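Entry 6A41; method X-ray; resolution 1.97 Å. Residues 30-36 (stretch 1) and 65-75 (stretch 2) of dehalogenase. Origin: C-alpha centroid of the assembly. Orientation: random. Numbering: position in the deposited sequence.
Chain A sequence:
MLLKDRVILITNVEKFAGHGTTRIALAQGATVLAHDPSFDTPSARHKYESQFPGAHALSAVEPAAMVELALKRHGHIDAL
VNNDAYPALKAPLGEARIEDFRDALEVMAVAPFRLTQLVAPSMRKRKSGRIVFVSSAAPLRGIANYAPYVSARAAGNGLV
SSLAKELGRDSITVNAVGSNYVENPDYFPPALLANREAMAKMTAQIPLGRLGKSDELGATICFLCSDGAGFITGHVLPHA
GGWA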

ATOM      1  N   ALA A  30      20.427  -8.701 -24.920  1.00 11.73           N
ATOM      2  CA  ALA A  30      19.749  -7.601 -25.558  1.00 12.52           C
ATOM      3  C   ALA A  30      20.569  -6.799 -26.577  1.00 12.88           C
ATOM      4  O   ALA A  30      21.796  -6.744 -26.474  1.00 13.80           O
ATOM      5  CB  ALA A  30      19.149  -6.633 -24.514  1.00 11.37           C
ATOM      6  N   THR A  31      19.844  -6.122 -27.469  1.00 13.15           N
ATOM      7  CA  THR A  31      20.398  -5.002 -28.269  1.00 13.57           C
ATOM      8  C   THR A  31      20.052  -3.704 -27.485  1.00 12.74           C
ATOM      9  O   THR A  31      18.892  -3.344 -27.356  1.00 13.51           O
ATOM     10  CB  THR A  31      19.722  -4.969 -29.639  1.00 15.04           C
ATOM     11  OG1 THR A  31      19.931  -6.230 -30.250  1.00 17.03           O
ATOM     12  CG2 THR A  31      20.204  -3.815 -30.559  1.00 16.00           C
ATOM     13  N   VAL A  32      21.053  -2.991 -27.051  1.00 11.50           N
ATOM     14  CA  VAL A  32      20.869  -1.838 -26.254  1.00 11.26           C
ATOM     15  C   VAL A  32      21.151  -0.589 -27.096  1.00 10.88           C
ATOM     16  O   VAL A  32      22.207  -0.463 -27.725  1.00 11.02           O
ATOM     17  CB  VAL A  32      21.805  -1.882 -25.026  1.00 11.86           C
ATOM     18  CG1 VAL A  32      21.719  -0.584 -24.260  1.00 11.83           C
ATOM     19  CG2 VAL A  32      21.459  -3.103 -24.152  1.00 12.10           C
ATOM     20  N   LEU A  33      20.203   0.328 -27.062  1.00 10.91           N
ATOM     21  CA  LEU A  33      20.275   1.657 -27.573  1.00 11.16           C
ATOM     22  C   LEU A  33      20.248   2.637 -26.401  1.00 11.04           C
ATOM     23  O   LEU A  33      19.413   2.493 -25.491  1.00 10.55           O
ATOM     24  CB  LEU A  33      19.049   1.952 -28.403  1.00 11.85           C
ATOM     25  CG  LEU A  33      18.741   0.995 -29.527  1.00 12.62           C
ATOM     26  CD1 LEU A  33      17.557   1.460 -30.296  1.00 13.60           C
ATOM     27  CD2 LEU A  33      19.998   0.691 -30.379  1.00 14.10           C
ATOM     28  N   ALA A  34      21.132   3.590 -26.395  1.00 10.60           N
ATOM     29  CA  ALA A  34      21.286   4.453 -25.233  1.00 10.70           C
ATOM     30  C   ALA A  34      21.217   5.888 -25.665  1.00 11.34           C
ATOM     31  O   ALA A  34      21.950   6.285 -26.582  1.00 10.99           O
ATOM     32  CB  ALA A  34      22.617   4.194 -24.520  1.00 10.75           C
ATOM     33  N   HIS A  35      20.438   6.649 -24.932  1.00 11.08           N
ATOM     34  CA  HIS A  35      20.395   8.118 -24.974  1.00 11.46           C
ATOM     35  C   HIS A  35      21.183   8.714 -23.794  1.00 11.79           C
ATOM     36  O   HIS A  35      21.229   8.139 -22.706  1.00 11.33           O
ATOM     37  CB  HIS A  35      18.951   8.599 -24.916  1.00 12.14           C
ATOM     38  CG  HIS A  35      18.802   9.992 -24.383  1.00 13.17           C
ATOM     39  ND1 HIS A  35      18.605  10.223 -23.046  1.00 12.30           N
ATOM     40  CD2 HIS A  35      18.844  11.218 -24.989  1.00 13.55           C
ATOM     41  CE1 HIS A  35      18.585  11.539 -22.835  1.00 13.23           C
ATOM     42  NE2 HIS A  35      18.724  12.169 -23.989  1.00 13.51           N
ATOM     43  N   ASP A  36      21.814   9.852 -24.031  1.00 11.29           N
ATOM     44  CA  ASP A  36      22.325  10.660 -22.958  1.00 11.96           C
ATOM     45  C   ASP A  36      22.482  12.104 -23.490  1.00 12.76           C
ATOM     46  O   ASP A  36      22.916  12.287 -24.613  1.00 11.38           O
ATOM     47  CB  ASP A  36      23.657  10.099 -22.374  1.00 11.25           C
ATOM     48  CG  ASP A  36      24.064  10.786 -21.058  1.00 13.10           C
ATOM     49  OD1 ASP A  36      23.501  10.351 -19.979  1.00 11.40           O
ATOM     50  OD2 ASP A  36      24.913  11.788 -21.121  1.00 13.21           O
ATOM     51  N   ALA A  65      13.647  13.798 -31.783  1.00 16.05           N
ATOM     52  CA  ALA A  65      14.702  13.365 -32.707  1.00 17.05           C
ATOM     53  C   ALA A  65      15.348  12.071 -32.220  1.00 16.11           C
ATOM     54  O   ALA A  65      15.775  11.214 -33.031  1.00 14.69           O
ATOM     55  CB  ALA A  65      15.782  14.475 -32.832  1.00 17.61           C
HETATM   56  N   MSE A  66      15.542  11.994 -30.888  1.00 15.75           N
HETATM   57  CA  MSE A  66      16.233  10.795 -30.288  1.00 15.98           C
HETATM   58  C   MSE A  66      15.389   9.560 -30.533  1.00 15.96           C
HETATM   59  O   MSE A  66      15.898   8.544 -30.959  1.00 15.16           O
HETATM   60  CB  MSE A  66      16.553  11.009 -28.843  1.00 17.35           C
HETATM   61  CG  MSE A  66      17.357   9.862 -28.222  1.00 18.21           C
HETATM   62 SE   MSE A  66      16.104   8.385 -27.679  1.00 22.52          SE
HETATM   63  CE  MSE A  66      15.335   9.484 -26.171  1.00 18.90           C
ATOM     64  N   VAL A  67      14.082   9.678 -30.354  1.00 15.37           N
ATOM     65  CA  VAL A  67      13.157   8.529 -30.604  1.00 16.03           C
ATOM     66  C   VAL A  67      13.087   8.123 -32.044  1.00 16.52           C
ATOM     67  O   VAL A  67      13.108   6.935 -32.348  1.00 16.44           O
ATOM     68  CB  VAL A  67      11.751   8.775 -29.997  1.00 14.88           C
ATOM     69  CG1 VAL A  67      10.750   7.691 -30.386  1.00 14.79           C
ATOM     70  CG2 VAL A  67      11.914   8.784 -28.524  1.00 14.69           C
ATOM     71  N   GLU A  68      13.015   9.104 -32.925  1.00 17.50           N
ATOM     72  CA  GLU A  68      12.965   8.799 -34.339  1.00 18.94           C
ATOM     73  C   GLU A  68      14.240   8.050 -34.782  1.00 17.72           C
ATOM     74  O   GLU A  68      14.142   7.076 -35.547  1.00 16.14           O
ATOM     75  CB  GLU A  68      12.811  10.094 -35.125  1.00 21.57           C
ATOM     76  CG  GLU A  68      12.857   9.890 -36.645  1.00 27.43           C
ATOM     77  CD  GLU A  68      12.760  11.189 -37.443  1.00 31.77           C
ATOM     78  OE1 GLU A  68      12.181  12.197 -36.959  1.00 39.26           O
ATOM     79  OE2 GLU A  68      13.255  11.199 -38.562  1.00 39.89           O
ATOM     80  N   LEU A  69      15.395   8.511 -34.300  1.00 16.49           N
ATOM     81  CA  LEU A  69      16.630   7.843 -34.539  1.00 17.15           C
ATOM     82  C   LEU A  69      16.708   6.425 -33.944  1.00 16.90           C
ATOM     83  O   LEU A  69      17.217   5.491 -34.611  1.00 16.68           O
ATOM     84  CB  LEU A  69      17.755   8.691 -33.982  1.00 17.73           C
ATOM     85  CG  LEU A  69      19.157   8.325 -34.411  1.00 18.37           C
ATOM     86  CD1 LEU A  69      19.367   8.363 -35.930  1.00 19.51           C
ATOM     87  CD2 LEU A  69      20.138   9.255 -33.670  1.00 19.00           C
ATOM     88  N   ALA A  70      16.263   6.270 -32.713  1.00 16.20           N
ATOM     89  CA  ALA A  70      16.260   4.940 -32.011  1.00 15.92           C
ATOM     90  C   ALA A  70      15.437   4.033 -32.853  1.00 17.11           C
ATOM     91  O   ALA A  70      15.848   2.913 -33.173  1.00 17.80           O
ATOM     92  CB  ALA A  70      15.647   5.068 -30.632  1.00 15.19           C
ATOM     93  N   LEU A  71      14.274   4.484 -33.294  1.00 17.94           N
ATOM     94  CA  LEU A  71      13.367   3.622 -34.071  1.00 19.24           C
ATOM     95  C   LEU A  71      13.917   3.243 -35.424  1.00 21.49           C
ATOM     96  O   LEU A  71      13.713   2.147 -35.877  1.00 22.93           O
ATOM     97  CB  LEU A  71      12.004   4.298 -34.288  1.00 20.34           C
ATOM     98  CG  LEU A  71      11.127   4.194 -33.041  1.00 22.72           C
ATOM     99  CD1 LEU A  71       9.884   5.031 -33.251  1.00 23.76           C
ATOM    100  CD2 LEU A  71      10.654   2.698 -32.778  1.00 23.06           C
ATOM    101  N   LYS A  72      14.528   4.181 -36.129  1.00 23.52           N
ATOM    102  CA  LYS A  72      15.270   3.878 -37.349  1.00 28.22           C
ATOM    103  C   LYS A  72      16.368   2.806 -37.234  1.00 28.05           C
ATOM    104  O   LYS A  72      16.638   2.089 -38.177  1.00 27.48           O
ATOM    105  CB  LYS A  72      15.944   5.151 -37.859  1.00 32.82           C
ATOM    106  CG  LYS A  72      15.254   5.860 -38.964  1.00 39.06           C
ATOM    107  CD  LYS A  72      15.974   5.578 -40.298  1.00 45.46           C
ATOM    108  CE  LYS A  72      15.865   6.750 -41.250  1.00 51.97           C
ATOM    109  NZ  LYS A  72      14.432   7.242 -41.289  1.00 57.06           N
ATOM    110  N   ARG A  73      17.009   2.659 -36.085  1.00 26.21           N
ATOM    111  CA  ARG A  73      18.144   1.766 -36.001  1.00 26.00           C
ATOM    112  C   ARG A  73      17.738   0.335 -36.365  1.00 24.63           C
ATOM    113  O   ARG A  73      18.437  -0.258 -37.188  1.00 23.02           O
ATOM    114  CB  ARG A  73      18.787   1.815 -34.603  1.00 27.54           C
ATOM    115  CG  ARG A  73      19.948   0.860 -34.395  1.00 30.53           C
ATOM    116  CD  ARG A  73      21.217   1.530 -34.742  1.00 32.49           C
ATOM    117  NE  ARG A  73      22.381   0.738 -34.400  1.00 34.07           N
ATOM    118  CZ  ARG A  73      23.592   0.918 -34.938  1.00 37.41           C
ATOM    119  NH1 ARG A  73      23.819   1.844 -35.861  1.00 36.75           N
ATOM    120  NH2 ARG A  73      24.595   0.144 -34.558  1.00 41.23           N
ATOM    121  N   HIS A  74      16.706  -0.226 -35.711  1.00 21.02           N
ATOM    122  CA  HIS A  74      16.210  -1.585 -35.960  1.00 23.01           C
ATOM    123  C   HIS A  74      14.807  -1.696 -36.394  1.00 21.94           C
ATOM    124  O   HIS A  74      14.344  -2.791 -36.794  1.00 25.02           O
ATOM    125  CB  HIS A  74      16.386  -2.495 -34.708  1.00 24.24           C
ATOM    126  CG  HIS A  74      17.793  -2.630 -34.354  1.00 25.61           C
ATOM    127  ND1 HIS A  74      18.691  -3.277 -35.199  1.00 28.19           N
ATOM    128  CD2 HIS A  74      18.534  -2.030 -33.397  1.00 26.72           C
ATOM    129  CE1 HIS A  74      19.917  -3.139 -34.718  1.00 24.13           C
ATOM    130  NE2 HIS A  74      19.845  -2.401 -33.620  1.00 26.94           N
ATOM    131  N   GLY A  75      14.123  -0.577 -36.390  1.00 18.92           N
ATOM    132  CA  GLY A  75      12.712  -0.581 -36.840  1.00 18.44           C
ATOM    133  C   GLY A  75      11.794  -0.581 -35.666  1.00 16.86           C
ATOM    134  O   GLY A  75      10.610  -0.396 -35.855  1.00 16.03           O
TER

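A strand packs against a helix running nearly the opposite way, their N-to-C directions 158° apart and their axes 9.8 Å apart at closest approach. No hydrogen bond crosses between them; the contact is made by packing, mostly of side chain on side chain, and buries 281 Å², both sides summed. Its first rule is alternation. Thr31, Leu33 and His35 direct their CA-to-CB bonds toward the helix, while Val32, Ala34 and Asp36 point away. Because the directions oppose, the walk up the strand meets the helix in reverse: His74, then Ala70, then Met66, a spacing of four residues that keeps one helical face turned to the strand.

Ala30 lies before the contact and touches nothing in the helix. Thr31 opens it at a partly exposed margin. With chi1 in the m well, the methyl CG2 of Thr31 comes 3.4 Å from NE2 of His74. A beta-branched residue suits an extended backbone, and here its methyl supplies the contact to the His74 ring.

Val32 points its CA-to-CB bond away from the helix, and Leu33 takes the center, giving up 73 Å², the largest share of any residue. Leu33, Ala70 and Met66 are buried, whereas His74 stays exposed. The mt rotamer of Leu33 spreads the two methyls over different neighbors. Leu33 CD1 sits 3.6 Å from the backbone O of Ala70 and 4.1 Å from CB of Ala70; Leu33 CD2 reaches 4.0 Å from CG of Arg73 and approaches the edge of the His74 ring, 4.3 Å from CD2 of His74. Ala70 suits this spot because its CB, pointing sideways, adds little bulk, leaving the leucine room to reach the helix backbone; the CA atoms of Leu33 and Ala70 are just 6.8 Å apart. Arg73 contributes the aliphatic base of its chain to this contact while the residue as a whole remains exposed.

Ala34 again faces away. His35, buried, brings its CD2 to 3.8 Å from CG of Met66, a selenomethionine in this structure. The SE atom of Met66 lies 5.3 Å from the centroid of the His35 ring, obliquely placed at 55° off the normal. Both ring nitrogens of His35 are hydrogen-bonded elsewhere in the structure, so a polar ring can be buried here and still offer carbon to the helix. Met66 meets the ring with its CG, near the base of the chain, where the CA atoms of His35 and Met66 stand 7.3 Å apart. Asp36 then points away and leaves the contact.

Gly75 is the first residue to leave helical phi/psi, and at its backbone angles, with phi positive, a CB would be jammed against the carbonyl O of the residue before.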